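Local coordinates for methylmalonyl-CoA carboxyltransferase 12S subunit (Propionibacterium freudenreichii, PDB 1ON9) that catalyses transfer of the carboxyl group of methylmalonyl-CoA to the biotin of the 1.3S subunit, giving propanoyl-CoA, and forms the hexameric core of transcarboxylase, at the interface of chains A and B. Sequence-based numbering; all coordinates share one arbitrary frame. Chains: chain A/B, Methylmalonyl-CoA carboxyltransferase 12S subunit.

Contact 1: the interface of chains A and B. Residues chain A 201-203, 208, 221; chain B 373-374, 380, 384.
The backbone turns at A:Ile202, just past strand 199-201, and the successive amides of A:Ile202 and A:Thr203 both reach the carboxylate of B:Glu380. This is a subunit interface in which a main-chain turn of one copy grips an acid of the other. N of A:Ile202 gives a hydrogen bond of 2.9 Å to OE1 of B:Glu380. It meets that oxygen on the syn side, 28° out of the carboxylate plane. N of A:Thr203 bonds OE2 of B:Glu380 at 3.1 Å. That donor lies well above the plane, by 51°. Held at both oxygens, the carboxylate has little room to turn. The two amide dipoles would be expected to stabilise its negative charge.

The B:Glu380 chain bends at the CB-CG bond (chi2 -62°), which swings the acid group onto the turn. The outside of that bend is packed by A:Leu221, whose CD2 lies 3.4 Å from CG of B:Glu380. CB of A:Phe201 borders the OE1 side.

A:Ile202 sends its two branches to different partners. CG1 rests on CG2 of B:Ile384 at 3.6 Å, the side chains crossing at about a right angle. CG2, which stands anti to the backbone N, comes in obliquely, off the ring plane, beside the CB and CD1 end of B:Phe373, with CD1 3.8 Å away. The isoleucine thus fills the ground between the loop of B:Phe373 and helix 384-397.

The side chain of A:Thr203 reaches across through solvent. Its hydroxyl OG1 contacts water 1, which also bonds OE2 of B:Glu380 and more distantly the carbonyl O of B:Leu374. This water ties the acid to the loop beside it and gives OE2 a partner besides the A:Thr203 amide. Water 2 makes a second bridge: it lies 2.6 Å from OG1 of A:Thr203 and 2.5 Å from the carbonyl O of B:Phe373.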
loop_
_atom_site.group_PDB
_atom_site.type_symbol
_atom_site.label_atom_id
_atom_site.label_comp_id
_atom_site.label_asym_id
_atom_site.label_seq_id
_atom_site.Cartn_x
_atom_site.Cartn_y
_atom_site.Cartn_z
ATOM N N PHE A 201 11.774 -42.440 -2.386
ATOM C CA PHE A 201 13.005 -42.333 -1.611
ATOM C C PHE A 201 14.030 -41.513 -2.385
ATOM O O PHE A 201 13.962 -41.412 -3.610
ATOM C CB PHE A 201 13.572 -43.724 -1.276
ATOM C CG PHE A 201 13.461 -44.714 -2.398
ATOM C CD1 PHE A 201 14.131 -44.508 -3.598
ATOM C CD2 PHE A 201 12.652 -45.838 -2.266
ATOM C CE1 PHE A 201 13.993 -45.408 -4.656
ATOM C CE2 PHE A 201 12.506 -46.744 -3.317
ATOM C CZ PHE A 201 13.177 -46.527 -4.515
ATOM N N ILE A 202 14.958 -40.895 -1.664
ATOM C CA ILE A 202 15.989 -40.096 -2.306
ATOM C C ILE A 202 17.051 -41.043 -2.864
ATOM O O ILE A 202 17.460 -40.929 -4.018
ATOM C CB ILE A 202 16.658 -39.112 -1.303
ATOM C CG1 ILE A 202 15.627 -38.100 -0.787
ATOM C CG2 ILE A 202 17.837 -38.394 -1.977
ATOM C CD1 ILE A 202 14.970 -37.277 -1.867
ATOM N N THR A 203 17.485 -41.979 -2.031
ATOM C CA THR A 203 18.498 -42.955 -2.419
ATOM C C THR A 203 17.883 -44.353 -2.340
ATOM O O THR A 203 17.460 -44.790 -1.271
ATOM C CB THR A 203 19.719 -42.877 -1.476
ATOM O OG1 THR A 203 20.176 -41.518 -1.403
ATOM C CG2 THR A 203 20.850 -43.754 -1.995
ATOM N N ILE A 208 22.025 -47.795 -1.426
ATOM C CA ILE A 208 22.173 -47.903 0.023
ATOM C C ILE A 208 23.016 -49.128 0.374
ATOM O O ILE A 208 23.919 -49.055 1.208
ATOM C CB ILE A 208 20.789 -47.991 0.723
ATOM C CG1 ILE A 208 20.165 -46.590 0.787
ATOM C CG2 ILE A 208 20.930 -48.606 2.112
ATOM C CD1 ILE A 208 18.851 -46.534 1.509
ATOM N N LEU A 221 11.794 -49.636 2.575
ATOM C CA LEU A 221 12.495 -48.359 2.517
ATOM C C LEU A 221 11.589 -47.163 2.227
ATOM O O LEU A 221 11.638 -46.154 2.933
ATOM C CB LEU A 221 13.571 -48.428 1.429
ATOM C CG LEU A 221 14.864 -47.596 1.485
ATOM C CD1 LEU A 221 15.038 -46.859 0.175
ATOM C CD2 LEU A 221 14.853 -46.654 2.660
ATOM N N PHE B 373 22.997 -36.805 -1.722
ATOM C CA PHE B 373 22.602 -36.909 -0.329
ATOM C C PHE B 373 23.188 -38.183 0.261
ATOM O O PHE B 373 23.462 -39.146 -0.450
ATOM C CB PHE B 373 21.071 -36.898 -0.185
ATOM C CG PHE B 373 20.444 -35.586 -0.569
ATOM C CD1 PHE B 373 20.038 -35.347 -1.877
ATOM C CD2 PHE B 373 20.338 -34.555 0.363
ATOM C CE1 PHE B 373 19.540 -34.100 -2.258
ATOM C CE2 PHE B 373 19.847 -33.311 -0.008
ATOM C CZ PHE B 373 19.449 -33.084 -1.321
ATOM N N LEU B 374 23.389 -38.159 1.571
ATOM C CA LEU B 374 23.951 -39.269 2.325
ATOM C C LEU B 374 23.091 -40.531 2.189
ATOM O O LEU B 374 21.936 -40.558 2.620
ATOM C CB LEU B 374 24.048 -38.848 3.795
ATOM C CG LEU B 374 24.980 -39.522 4.804
ATOM C CD1 LEU B 374 24.221 -40.560 5.571
ATOM C CD2 LEU B 374 26.215 -40.090 4.091
ATOM N N GLU B 380 16.531 -42.058 5.072
ATOM C CA GLU B 380 15.197 -42.107 4.493
ATOM C C GLU B 380 14.184 -42.161 5.636
ATOM O O GLU B 380 13.224 -41.398 5.656
ATOM C CB GLU B 380 15.029 -43.334 3.587
ATOM C CG GLU B 380 16.026 -43.445 2.431
ATOM C CD GLU B 380 15.962 -42.294 1.430
ATOM O OE1 GLU B 380 14.849 -41.878 1.027
ATOM O OE2 GLU B 380 17.042 -41.814 1.025
ATOM N N ILE B 384 14.762 -37.625 5.126
ATOM C CA ILE B 384 15.648 -36.788 4.322
ATOM C C ILE B 384 14.806 -36.069 3.262
ATOM O O ILE B 384 15.139 -34.964 2.845
ATOM C CB ILE B 384 16.769 -37.601 3.624
ATOM C CG1 ILE B 384 17.611 -36.681 2.732
ATOM C CG2 ILE B 384 16.168 -38.706 2.756
ATOM C CD1 ILE B 384 18.285 -35.534 3.457
HETATM O O HOH W 1 19.225 -39.976 0.891
HETATM O O HOH W 2 22.258 -40.253 -2.397
#

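Contact 2: the interface of chains A and B. Residues chain A 438-439, 444, 470; chain B 142, 144, 147, 150.
B:Ile144 pushes its side chain against A:Met439, A:Ala444 and A:Tyr470, forming the apolar centre of this interface. Its CD1 meets the methyl CE of A:Met439 at 3.4 Å, a tight fit. The methionine chain runs extended and then bends at its last torsion (chi3 -82°), which turns the methyl towards the isoleucine. The other branch of B:Ile144, CG2, presses on CB of A:Ala444 at 3.3 Å. That same alanine methyl sits over the centre of one face of the A:Tyr470 ring, backing the tyrosine from within its own chain.

Further out, A:Val438 fits between the methyl of B:Ala142 and the backbone of B:Gly147. Its CG2 touches CB of B:Ala142 at 3.5 Å, while CG1 lies 3.7 Å from CA of B:Gly147.

At the polar rim, the phenol OH of A:Tyr470 gives a hydrogen bond of 2.8 Å to the carbonyl O of B:Ile144. The acceptor lies at the ring edge, in the ring plane, and the donor is tilted 16° from the carbonyl plane. A phenylalanine in place of A:Tyr470 would probably leave the B:Ile144 carbonyl without this mate and the short helical turn less firmly fixed.

B:Ile144 opens 3-10 helix 144-146, directly before helix 147-164. On chain A, A:Val438 and A:Met439 lie in the loop between strand 435-437 and helix 441-448, and A:Tyr470 comes from helix 459-474.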
loop_
_atom_site.group_PDB
_atom_site.type_symbol
_atom_site.label_atom_id
_atom_site.label_comp_id
_atom_site.label_asym_id
_atom_site.label_seq_id
_atom_site.Cartn_x
_atom_site.Cartn_y
_atom_site.Cartn_z
ATOM N N VAL A 438 2.147 -25.619 35.896
ATOM C CA VAL A 438 3.555 -25.469 35.585
ATOM C C VAL A 438 4.271 -26.722 36.099
ATOM O O VAL A 438 5.398 -27.014 35.703
ATOM C CB VAL A 438 4.140 -24.197 36.241
ATOM C CG1 VAL A 438 4.419 -24.439 37.717
ATOM C CG2 VAL A 438 5.382 -23.763 35.488
ATOM N N MET A 439 3.585 -27.460 36.975
ATOM C CA MET A 439 4.097 -28.706 37.551
ATOM C C MET A 439 3.023 -29.388 38.408
ATOM O O MET A 439 2.154 -28.722 38.966
ATOM C CB MET A 439 5.318 -28.423 38.420
ATOM C CG MET A 439 5.923 -29.657 39.040
ATOM S SD MET A 439 7.218 -29.210 40.196
ATOM C CE MET A 439 8.565 -28.970 39.062
ATOM N N ALA A 444 5.571 -30.345 42.961
ATOM C CA ALA A 444 5.734 -28.972 43.384
ATOM C C ALA A 444 5.826 -28.881 44.897
ATOM O O ALA A 444 6.730 -28.229 45.421
ATOM C CB ALA A 444 4.581 -28.133 42.875
ATOM N N TYR A 470 -1.166 -26.895 47.030
ATOM C CA TYR A 470 -0.642 -26.461 45.747
ATOM C C TYR A 470 -1.695 -26.726 44.672
ATOM O O TYR A 470 -1.984 -25.871 43.828
ATOM C CB TYR A 470 0.618 -27.234 45.404
ATOM C CG TYR A 470 1.343 -26.642 44.226
ATOM C CD1 TYR A 470 2.217 -25.568 44.396
ATOM C CD2 TYR A 470 1.134 -27.131 42.933
ATOM C CE1 TYR A 470 2.869 -24.990 43.311
ATOM C CE2 TYR A 470 1.781 -26.561 41.839
ATOM C CZ TYR A 470 2.648 -25.486 42.036
ATOM O OH TYR A 470 3.272 -24.890 40.963
ATOM N N ALA B 142 11.263 -23.002 35.831
ATOM C CA ALA B 142 10.055 -22.299 36.210
ATOM C C ALA B 142 10.118 -21.963 37.684
ATOM O O ALA B 142 10.866 -22.594 38.441
ATOM C CB ALA B 142 8.837 -23.169 35.924
ATOM N N ILE B 144 8.192 -22.505 40.417
ATOM C CA ILE B 144 7.069 -23.313 40.857
ATOM C C ILE B 144 6.192 -22.623 41.879
ATOM O O ILE B 144 4.986 -22.825 41.892
ATOM C CB ILE B 144 7.557 -24.649 41.432
ATOM C CG1 ILE B 144 8.434 -25.356 40.401
ATOM C CG2 ILE B 144 6.372 -25.524 41.794
ATOM C CD1 ILE B 144 7.733 -25.640 39.081
ATOM N N GLY B 147 3.233 -21.082 40.286
ATOM C CA GLY B 147 2.359 -21.904 39.470
ATOM C C GLY B 147 2.145 -21.470 38.034
ATOM O O GLY B 147 3.099 -21.193 37.297
ATOM N N SER B 150 3.927 -18.414 36.395
ATOM C CA SER B 150 5.255 -18.603 35.820
ATOM C C SER B 150 5.089 -19.196 34.416
ATOM O O SER B 150 5.790 -18.825 33.477
ATOM C CB SER B 150 6.081 -19.559 36.685
ATOM O OG SER B 150 7.350 -19.802 36.099
#

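Contact 1 and contact 2 are centred about 44 Å apart and share no residues. In contact 1 chain A offers its N-terminal carboxyltransferase region and chain B its C-terminal one. In contact 2 the roles are exchanged. The two chains therefore pair head to tail, and the two-fold symmetry gives each contact a twin, so four such patches spread along the dimer interface. In this family the active sites form between the N-terminal half of one subunit and the C-terminal half of another. The contacts are thus likely to hold those halves in register within the hexameric core.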